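Local coordinates for extracellular solute-binding protein, family 5 (Chelativorans sp., PDB 6WM6) that binds EDTA and other aminopolycarboxylates in the bacterial periplasm, probably to hand them to an ABC transporter for import, at residues 60-65 with 204-209; 189-194 with 215-220. One frame throughout, in Å; residues are numbered along the deposited sequence. Where two conformers were deposited one is given.

Contact 1 of 2, residues 60-65 with 204-209; sequences NWNVTS and ESYNNF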
loop_
_atom_site.group_PDB
_atom_site.type_symbol
_atom_site.label_atom_id
_atom_site.label_comp_id
_atom_site.label_asym_id
_atom_site.label_seq_id
_atom_site.Cartn_x
_atom_site.Cartn_y
_atom_site.Cartn_z
ATOM N N ASN A 60 -14.824 -1.270 -10.420
ATOM C CA ASN A 60 -13.717 -1.457 -11.352
ATOM C C ASN A 60 -13.003 -2.721 -10.895
ATOM O O ASN A 60 -12.648 -2.839 -9.725
ATOM C CB ASN A 60 -12.783 -0.238 -11.319
ATOM C CG ASN A 60 -11.691 -0.304 -12.373
ATOM O OD1 ASN A 60 -10.951 -1.301 -12.474
ATOM N ND2 ASN A 60 -11.545 0.759 -13.133
ATOM N N TRP A 61 -12.830 -3.669 -11.813
ATOM C CA TRP A 61 -12.315 -4.984 -11.518
ATOM C C TRP A 61 -10.850 -5.128 -11.898
ATOM O O TRP A 61 -10.305 -6.230 -11.781
ATOM C CB TRP A 61 -13.131 -6.050 -12.250
ATOM C CG TRP A 61 -14.515 -6.150 -11.728
ATOM C CD1 TRP A 61 -15.599 -5.429 -12.142
ATOM C CD2 TRP A 61 -14.966 -7.022 -10.692
ATOM N NE1 TRP A 61 -16.702 -5.798 -11.411
ATOM C CE2 TRP A 61 -16.337 -6.770 -10.514
ATOM C CE3 TRP A 61 -14.344 -7.986 -9.891
ATOM C CZ2 TRP A 61 -17.100 -7.457 -9.570
ATOM C CZ3 TRP A 61 -15.102 -8.661 -8.963
ATOM C CH2 TRP A 61 -16.464 -8.393 -8.807
ATOM N N ASN A 62 -10.209 -4.039 -12.312
ATOM C CA ASN A 62 -8.848 -4.053 -12.838
ATOM C C ASN A 62 -7.955 -3.292 -11.866
ATOM O O ASN A 62 -7.849 -2.061 -11.923
ATOM C CB ASN A 62 -8.853 -3.433 -14.235
ATOM C CG ASN A 62 -7.485 -3.355 -14.855
ATOM O OD1 ASN A 62 -6.457 -3.685 -14.231
ATOM N ND2 ASN A 62 -7.456 -2.917 -16.129
ATOM N N VAL A 63 -7.287 -4.029 -10.984
ATOM C CA VAL A 63 -6.509 -3.402 -9.913
ATOM C C VAL A 63 -5.360 -2.573 -10.452
ATOM O O VAL A 63 -4.835 -1.701 -9.746
ATOM C CB VAL A 63 -6.026 -4.469 -8.909
ATOM C CG1 VAL A 63 -4.871 -5.277 -9.460
ATOM C CG2 VAL A 63 -5.656 -3.808 -7.583
ATOM N N THR A 64 -4.902 -2.854 -11.674
ATOM C CA THR A 64 -3.791 -2.134 -12.273
ATOM C C THR A 64 -4.207 -0.791 -12.850
ATOM O O THR A 64 -3.339 0.012 -13.229
ATOM C CB THR A 64 -3.034 -2.962 -13.310
ATOM O OG1 THR A 64 -3.781 -3.045 -14.537
ATOM C CG2 THR A 64 -2.753 -4.372 -12.784
ATOM N N SER A 65 -5.504 -0.534 -12.980
ATOM C CA SER A 65 -5.969 0.730 -13.538
ATOM C C SER A 65 -5.955 1.817 -12.478
ATOM O O SER A 65 -5.889 1.542 -11.278
ATOM C CB SER A 65 -7.381 0.579 -14.119
ATOM O OG SER A 65 -8.373 0.429 -13.103
ATOM N N GLU A 204 -9.312 -0.162 -25.413
ATOM C CA GLU A 204 -10.705 -0.510 -25.166
ATOM C C GLU A 204 -10.810 -1.714 -24.238
ATOM O O GLU A 204 -11.597 -1.713 -23.286
ATOM C CB GLU A 204 -11.386 -0.794 -26.515
ATOM C CG GLU A 204 -12.771 -1.423 -26.448
ATOM C CD GLU A 204 -13.830 -0.478 -25.917
ATOM O OE1 GLU A 204 -14.852 -0.970 -25.389
ATOM O OE2 GLU A 204 -13.641 0.753 -26.022
ATOM N N SER A 205 -10.019 -2.756 -24.497
ATOM C CA SER A 205 -10.128 -3.970 -23.698
ATOM C C SER A 205 -9.637 -3.757 -22.271
ATOM O O SER A 205 -10.203 -4.334 -21.337
ATOM C CB SER A 205 -9.384 -5.123 -24.373
ATOM O OG SER A 205 -7.988 -4.887 -24.417
ATOM N N TYR A 206 -8.611 -2.930 -22.085
ATOM C CA TYR A 206 -8.084 -2.654 -20.757
ATOM C C TYR A 206 -8.995 -1.716 -19.978
ATOM O O TYR A 206 -9.307 -1.964 -18.790
ATOM C CB TYR A 206 -6.677 -2.076 -20.901
ATOM C CG TYR A 206 -5.989 -1.766 -19.596
ATOM C CD1 TYR A 206 -5.266 -2.741 -18.920
ATOM C CD2 TYR A 206 -6.063 -0.494 -19.031
ATOM C CE1 TYR A 206 -4.612 -2.449 -17.721
ATOM C CE2 TYR A 206 -5.423 -0.206 -17.846
ATOM C CZ TYR A 206 -4.704 -1.192 -17.195
ATOM O OH TYR A 206 -4.070 -0.863 -16.018
ATOM N N ASN A 207 -9.425 -0.630 -20.621
ATOM C CA ASN A 207 -10.218 0.385 -19.948
ATOM C C ASN A 207 -11.680 -0.022 -19.775
ATOM O O ASN A 207 -12.338 0.471 -18.852
ATOM C CB ASN A 207 -10.178 1.701 -20.744
ATOM C CG ASN A 207 -8.822 2.363 -20.737
ATOM O OD1 ASN A 207 -8.020 2.188 -19.824
ATOM N ND2 ASN A 207 -8.559 3.166 -21.756
ATOM N N ASN A 208 -12.211 -0.889 -20.638
ATOM C CA ASN A 208 -13.622 -1.261 -20.599
ATOM C C ASN A 208 -13.799 -2.721 -20.197
ATOM O O ASN A 208 -14.180 -2.993 -19.061
ATOM C CB ASN A 208 -14.285 -0.922 -21.937
ATOM C CG ASN A 208 -14.123 0.546 -22.301
ATOM O OD1 ASN A 208 -13.715 0.883 -23.412
ATOM N ND2 ASN A 208 -14.418 1.427 -21.352
ATOM N N PHE A 209 -13.501 -3.674 -21.080
ATOM C CA PHE A 209 -13.712 -5.089 -20.765
ATOM C C PHE A 209 -13.120 -5.496 -19.418
ATOM O O PHE A 209 -13.827 -6.049 -18.568
ATOM C CB PHE A 209 -13.144 -5.953 -21.896
ATOM C CG PHE A 209 -13.157 -7.425 -21.615
ATOM C CD1 PHE A 209 -14.366 -8.117 -21.461
ATOM C CD2 PHE A 209 -11.969 -8.134 -21.526
ATOM C CE1 PHE A 209 -14.355 -9.482 -21.211
ATOM C CE2 PHE A 209 -11.967 -9.506 -21.269
ATOM C CZ PHE A 209 -13.169 -10.170 -21.117
#
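Asn62 stands its amide almost upright on the ring of Tyr206: the two planes are 80° apart, and ND2 comes down over one face, displaced toward the rim, with its closest approach to CE1 at 3.3 Å. With Tyr206 CG anti to the backbone N (chi1 -179°), the ring reaches from its helix across to the 60-65 loop, where Tyr206 OH donates to Thr64 OG1 at 2.7 Å. This threonine oxygen lies near the ring plane, so the phenol is met on a face by the amide and at its edge by the hydroxyl. Thr64 OG1 in turn donates to Asn62 OD1 over 2.8 Å, making a chain of hydrogen bonds from phenol to hydroxyl to amide that fixes the amide's rotation. Turned this way, Asn62 ND2 also makes a weak bond to Tyr206 O at 3.4 Å. Within the loop, Asn62 O closes the type I turn Asn62-Ser65, accepting from both Ser65 N and Ser65 OG, and Asn60 OD1 closes an Asx turn on Asn62 N. A phenylalanine in place of Tyr206 would probably leave Thr64 OG1 and Gln141 NE2 without their hydroxyl partner. The buried contact joins the loop between strand 49-54 and helix 71-77 to helix 202-212, with helix 131-141 packing on both Thr64 and Tyr206.

Contact 2 of 2, residues 189-194 with 215-220; sequences FLYPAH and PAWSGG
Trp217 carries its CG between the backbone N and the carbonyl carbon (chi1 49°), which turns the indole broadside to Pro192; Tyr191, with CG anti to its carbonyl carbon, sets its phenol beside the far end of that indole. Pro192 lies over the face. Its CD sits 3.6 Å from the centroid of the six-membered ring and only 5° off the normal, a CH-pi contact, while CG covers the ring fusion, 3.6 Å from Trp217 CD2. Tyr191 meets the indole at its rim: CD1 is 3.5 Å from Trp217 CH2, the planes stand at 83°, and neither ring covers the face of the other. The opposite indole face is packed by Pro215 CB, two residues earlier in the chain, so a proline closes each side of the tryptophan. Leu210 of helix 202-212 touches both Tyr191 and Trp217. Beyond the indole, Ser218 OG accepts from Gly220 N at 2.9 Å, forming an ST turn just before strand 222-228. An indole packed between two prolines thus links the N-cap proline of helix 193-196 to the ST-turn segment leading into the strand, a plain apolar joint of the solute-binding fold.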
loop_
_atom_site.group_PDB
_atom_site.type_symbol
_atom_site.label_atom_id
_atom_site.label_comp_id
_atom_site.label_asym_id
_atom_site.label_seq_id
_atom_site.Cartn_x
_atom_site.Cartn_y
_atom_site.Cartn_z
ATOM N N PHE A 189 0.313 -8.887 -11.998
ATOM C CA PHE A 189 -1.099 -9.086 -12.282
ATOM C C PHE A 189 -1.220 -9.344 -13.773
ATOM O O PHE A 189 -0.970 -8.438 -14.577
ATOM C CB PHE A 189 -1.922 -7.866 -11.882
ATOM C CG PHE A 189 -1.731 -7.463 -10.445
ATOM C CD1 PHE A 189 -2.413 -8.097 -9.438
ATOM C CD2 PHE A 189 -0.844 -6.451 -10.140
ATOM C CE1 PHE A 189 -2.196 -7.726 -8.103
ATOM C CE2 PHE A 189 -0.633 -6.074 -8.804
ATOM C CZ PHE A 189 -1.317 -6.721 -7.810
ATOM N N LEU A 190 -1.571 -10.564 -14.156
ATOM C CA LEU A 190 -1.721 -10.943 -15.553
ATOM C C LEU A 190 -3.193 -11.155 -15.890
ATOM O O LEU A 190 -3.954 -11.689 -15.082
ATOM C CB LEU A 190 -0.935 -12.227 -15.853
ATOM C CG LEU A 190 0.579 -12.091 -15.758
ATOM C CD1 LEU A 190 1.241 -13.449 -15.847
ATOM C CD2 LEU A 190 1.082 -11.183 -16.870
ATOM N N TYR A 191 -3.576 -10.751 -17.103
ATOM C CA TYR A 191 -4.940 -10.796 -17.607
ATOM C C TYR A 191 -4.988 -11.627 -18.881
ATOM O O TYR A 191 -3.996 -11.733 -19.614
ATOM C CB TYR A 191 -5.468 -9.367 -17.826
ATOM C CG TYR A 191 -5.506 -8.626 -16.509
ATOM C CD1 TYR A 191 -6.614 -8.724 -15.673
ATOM C CD2 TYR A 191 -4.416 -7.895 -16.050
ATOM C CE1 TYR A 191 -6.654 -8.101 -14.448
ATOM C CE2 TYR A 191 -4.448 -7.257 -14.808
ATOM C CZ TYR A 191 -5.574 -7.368 -14.019
ATOM O OH TYR A 191 -5.613 -6.764 -12.758
ATOM N N PRO A 192 -6.141 -12.242 -19.189
ATOM C CA PRO A 192 -6.193 -13.159 -20.340
ATOM C C PRO A 192 -6.230 -12.433 -21.684
ATOM O O PRO A 192 -7.286 -11.938 -22.130
ATOM C CB PRO A 192 -7.470 -13.966 -20.083
ATOM C CG PRO A 192 -8.337 -13.017 -19.289
ATOM C CD PRO A 192 -7.370 -12.301 -18.377
ATOM N N ALA A 193 -5.082 -12.424 -22.361
ATOM C CA ALA A 193 -4.953 -11.700 -23.623
ATOM C C ALA A 193 -5.909 -12.230 -24.675
ATOM O O ALA A 193 -6.454 -11.456 -25.462
ATOM C CB ALA A 193 -3.515 -11.792 -24.132
ATOM N N HIS A 194 -6.136 -13.548 -24.709
ATOM C CA HIS A 194 -6.998 -14.115 -25.738
ATOM C C HIS A 194 -8.441 -13.697 -25.564
ATOM O O HIS A 194 -9.197 -13.716 -26.548
ATOM C CB HIS A 194 -6.874 -15.640 -25.773
ATOM C CG HIS A 194 -7.445 -16.332 -24.582
ATOM N ND1 HIS A 194 -6.798 -16.386 -23.363
ATOM C CD2 HIS A 194 -8.592 -17.032 -24.432
ATOM C CE1 HIS A 194 -7.537 -17.069 -22.513
ATOM N NE2 HIS A 194 -8.628 -17.471 -23.134
ATOM N N PRO A 215 -15.506 -10.271 -13.987
ATOM C CA PRO A 215 -14.693 -11.229 -14.752
ATOM C C PRO A 215 -15.333 -12.608 -14.737
ATOM O O PRO A 215 -15.678 -13.125 -13.671
ATOM C CB PRO A 215 -13.342 -11.217 -14.025
ATOM C CG PRO A 215 -13.654 -10.661 -12.641
ATOM C CD PRO A 215 -14.788 -9.715 -12.825
ATOM N N ALA A 216 -15.459 -13.206 -15.922
ATOM C CA ALA A 216 -15.935 -14.574 -16.071
ATOM C C ALA A 216 -14.795 -15.585 -16.085
ATOM O O ALA A 216 -15.036 -16.786 -15.939
ATOM C CB ALA A 216 -16.753 -14.708 -17.359
ATOM N N TRP A 217 -13.565 -15.113 -16.198
ATOM C CA TRP A 217 -12.365 -15.922 -16.351
ATOM C C TRP A 217 -11.581 -15.958 -15.044
ATOM O O TRP A 217 -11.817 -15.188 -14.116
ATOM C CB TRP A 217 -11.490 -15.282 -17.455
ATOM C CG TRP A 217 -11.308 -13.801 -17.228
ATOM C CD1 TRP A 217 -12.047 -12.799 -17.798
ATOM C CD2 TRP A 217 -10.387 -13.163 -16.341
ATOM N NE1 TRP A 217 -11.635 -11.584 -17.321
ATOM C CE2 TRP A 217 -10.611 -11.769 -16.433
ATOM C CE3 TRP A 217 -9.373 -13.626 -15.497
ATOM C CZ2 TRP A 217 -9.866 -10.843 -15.690
ATOM C CZ3 TRP A 217 -8.633 -12.688 -14.756
ATOM C CH2 TRP A 217 -8.891 -11.324 -14.871
ATOM N N SER A 218 -10.613 -16.873 -14.998
ATOM C CA SER A 218 -9.697 -16.934 -13.876
ATOM C C SER A 218 -8.417 -17.636 -14.283
ATOM O O SER A 218 -8.430 -18.538 -15.119
ATOM C CB SER A 218 -10.329 -17.718 -12.714
ATOM O OG SER A 218 -9.372 -17.897 -11.689
ATOM N N GLY A 219 -7.306 -17.219 -13.669
ATOM C CA GLY A 219 -6.058 -17.954 -13.724
ATOM C C GLY A 219 -5.589 -18.372 -12.345
ATOM O O GLY A 219 -4.395 -18.646 -12.134
ATOM N N GLY A 220 -6.525 -18.392 -11.391
ATOM C CA GLY A 220 -6.224 -18.678 -10.000
ATOM C C GLY A 220 -7.106 -19.769 -9.439
ATOM O O GLY A 220 -7.839 -20.448 -10.170
#

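Overall arrangement
Contacts 1 and 2 have centres 12 Å apart on the same side of the protein's centre, and their segments alternate along the chain: 60-65, 189-194, 204-209, 215-220. Helix 202-212 serves both: it carries segment 204-209, and its Leu210 touches Asn62 as well as the aromatic residues of contact 2. They also meet directly, Trp61 CE3 packing 3.4 Å from Pro215 CD and Asn62 OD1 lying 3.5 Å from Tyr191 OH. Segment 60-65 follows strand 49-54 and segment 215-220 precedes strand 222-228, the two outermost strands of one four-stranded mixed sheet. The polar contact and the apolar one thus form continuous packing that ties connections from both edges of this sheet to the helices 193-196 and 202-212.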